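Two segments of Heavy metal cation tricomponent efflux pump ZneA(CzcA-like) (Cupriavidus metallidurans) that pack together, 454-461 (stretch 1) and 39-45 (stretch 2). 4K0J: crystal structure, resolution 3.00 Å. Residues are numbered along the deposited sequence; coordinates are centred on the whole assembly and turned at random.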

# COMPACT_ATOMS: atom_id res chain seq x y z
N GLN C 454 23.44 6.46 4.63
CA GLN C 454 22.00 6.49 4.82
C GLN C 454 21.66 7.12 6.17
O GLN C 454 22.48 7.83 6.76
CB GLN C 454 21.43 5.08 4.73
CG GLN C 454 21.71 4.38 3.40
CD GLN C 454 21.34 2.91 3.40
OE1 GLN C 454 21.14 2.31 4.45
NE2 GLN C 454 21.24 2.33 2.21
N ARG C 455 20.44 6.86 6.64
CA ARG C 455 19.97 7.38 7.93
C ARG C 455 20.09 8.89 8.08
O ARG C 455 19.81 9.66 7.15
CB ARG C 455 20.70 6.70 9.09
CG ARG C 455 20.73 5.19 9.05
CD ARG C 455 21.55 4.65 10.22
NE ARG C 455 22.69 5.51 10.51
CZ ARG C 455 23.50 5.37 11.56
NH1 ARG C 455 23.29 4.39 12.44
NH2 ARG C 455 24.51 6.21 11.74
N ILE C 456 20.53 9.31 9.26
CA ILE C 456 20.55 10.71 9.64
C ILE C 456 21.60 11.52 8.88
O ILE C 456 21.35 12.66 8.48
CB ILE C 456 20.71 10.87 11.18
CG1 ILE C 456 22.12 10.52 11.64
CG2 ILE C 456 19.72 9.96 11.90
CD1 ILE C 456 22.20 10.20 13.11
N GLU C 457 22.78 10.93 8.67
CA GLU C 457 23.86 11.63 7.98
C GLU C 457 23.52 11.82 6.51
O GLU C 457 24.14 12.62 5.81
CB GLU C 457 25.19 10.89 8.15
CG GLU C 457 25.22 9.48 7.57
CD GLU C 457 24.77 8.43 8.57
OE1 GLU C 457 24.28 8.80 9.66
OE2 GLU C 457 24.91 7.23 8.26
N TYR C 458 22.53 11.07 6.04
CA TYR C 458 22.00 11.27 4.70
C TYR C 458 20.89 12.31 4.71
O TYR C 458 20.93 13.25 3.92
CB TYR C 458 21.49 9.95 4.12
CG TYR C 458 20.70 10.11 2.84
CD1 TYR C 458 21.33 10.17 1.61
CD2 TYR C 458 19.31 10.19 2.87
CE1 TYR C 458 20.61 10.31 0.44
CE2 TYR C 458 18.58 10.33 1.71
CZ TYR C 458 19.23 10.39 0.50
OH TYR C 458 18.49 10.53 -0.65
N LYS C 459 19.91 12.15 5.60
CA LYS C 459 18.79 13.09 5.68
C LYS C 459 19.28 14.52 5.87
O LYS C 459 18.70 15.47 5.33
CB LYS C 459 17.85 12.71 6.83
CG LYS C 459 17.19 11.36 6.68
CD LYS C 459 16.82 10.77 8.04
CE LYS C 459 16.56 9.28 7.94
NZ LYS C 459 16.55 8.62 9.28
N LEU C 460 20.36 14.68 6.63
CA LEU C 460 20.94 15.99 6.86
C LEU C 460 21.57 16.58 5.59
O LEU C 460 21.28 17.71 5.21
CB LEU C 460 21.96 15.91 7.99
CG LEU C 460 22.24 17.21 8.75
CD1 LEU C 460 20.95 17.77 9.34
CD2 LEU C 460 23.27 16.99 9.84
N PHE C 461 22.43 15.80 4.94
CA PHE C 461 23.22 16.29 3.80
C PHE C 461 22.87 15.62 2.48
O PHE C 461 23.76 15.12 1.79
CB PHE C 461 24.71 16.07 4.06
CG PHE C 461 25.31 17.06 5.01
CD1 PHE C 461 25.24 16.86 6.38
CD2 PHE C 461 25.94 18.20 4.54
CE1 PHE C 461 25.79 17.78 7.25
CE2 PHE C 461 26.49 19.11 5.40
CZ PHE C 461 26.42 18.90 6.76
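Stretch 2 (39-45) YPDIADT

Stretch 2 is an irregular strip of chain laid along one short helix and in polar contact with it through one lysine, whose ammonium group binds two backbone carbonyls and a carboxylate, with a small apolar patch beside it. No residue of 39-45 belongs to a helix or strand; most of its phi/psi pairs are extended, but Ile42 (-63/-32) interrupts the run with torsions in the helical region. The direction follows from the nearest CA pairs: Pro40 lies by Leu460 (CA to CA 6.3 Å), Ile42 by Ile456 (5.1 Å) and Asp44 by Arg455 (6.8 Å), so stretch 2 runs against the helix.

The CA-to-CB bond of Lys459 points toward stretch 2, and its m, t, t, t side chain, nearly extended beyond CB, reaches Asp41 to Asp44. Lys459 NZ donates hydrogen bonds to Ile42 O at 3.1 Å and Ala43 O at 2.7 Å, and forms a salt bridge with Asp44 OD2 at 2.6 Å. On the way, Lys459 CD passes 3.3 Å from Asp41 O.

The apolar contacts centre on Ile42, whose CG2 meets Ile456 CG2 at 3.5 Å while its CD1 meets Leu460 CD1 at 3.8 Å. Leu460 CD1 also reaches Pro40 CG at 4.2 Å. In total 368 Å² is buried, both sides summed, with Lys459 and Ile42 contributing the largest shares.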

# COMPACT_ATOMS: atom_id res chain seq x y z
N TYR C 39 14.78 21.96 9.94
CA TYR C 39 15.38 20.89 10.70
C TYR C 39 14.83 19.60 10.13
O TYR C 39 13.74 19.16 10.51
CB TYR C 39 15.00 21.01 12.18
CG TYR C 39 15.91 20.24 13.12
CD1 TYR C 39 16.80 20.91 13.95
CD2 TYR C 39 15.88 18.85 13.18
CE1 TYR C 39 17.63 20.22 14.81
CE2 TYR C 39 16.71 18.15 14.03
CZ TYR C 39 17.58 18.84 14.84
OH TYR C 39 18.42 18.16 15.71
N PRO C 40 15.57 18.98 9.20
CA PRO C 40 15.15 17.79 8.46
C PRO C 40 14.72 16.67 9.39
O PRO C 40 15.29 16.56 10.48
CB PRO C 40 16.43 17.38 7.71
CG PRO C 40 17.22 18.63 7.61
CD PRO C 40 16.95 19.39 8.86
N ASP C 41 13.74 15.87 8.98
CA ASP C 41 13.29 14.75 9.80
C ASP C 41 14.43 13.76 9.99
O ASP C 41 14.56 12.79 9.24
CB ASP C 41 12.07 14.08 9.18
CG ASP C 41 11.26 13.28 10.19
OD1 ASP C 41 10.03 13.50 10.27
OD2 ASP C 41 11.85 12.44 10.90
N ILE C 42 15.25 14.03 11.00
CA ILE C 42 16.43 13.25 11.32
C ILE C 42 16.05 11.83 11.71
O ILE C 42 16.78 10.88 11.44
CB ILE C 42 17.21 13.91 12.48
CG1 ILE C 42 17.71 15.29 12.05
CG2 ILE C 42 18.37 13.05 12.92
CD1 ILE C 42 18.40 15.29 10.71
N ALA C 43 14.88 11.70 12.33
CA ALA C 43 14.39 10.44 12.88
C ALA C 43 14.42 9.28 11.90
O ALA C 43 14.42 9.47 10.68
CB ALA C 43 12.98 10.62 13.39
N ASP C 44 14.44 8.07 12.45
CA ASP C 44 14.31 6.85 11.68
C ASP C 44 12.87 6.36 11.79
O ASP C 44 12.12 6.83 12.64
CB ASP C 44 15.28 5.79 12.19
CG ASP C 44 16.72 6.26 12.20
OD1 ASP C 44 17.45 5.94 13.16
OD2 ASP C 44 17.12 6.96 11.24
N THR C 45 12.48 5.43 10.92
CA THR C 45 11.12 4.92 10.91
C THR C 45 10.83 4.07 12.14
O THR C 45 11.27 2.92 12.23
CB THR C 45 10.86 4.09 9.67
OG1 THR C 45 11.51 4.70 8.55
CG2 THR C 45 9.36 4.01 9.39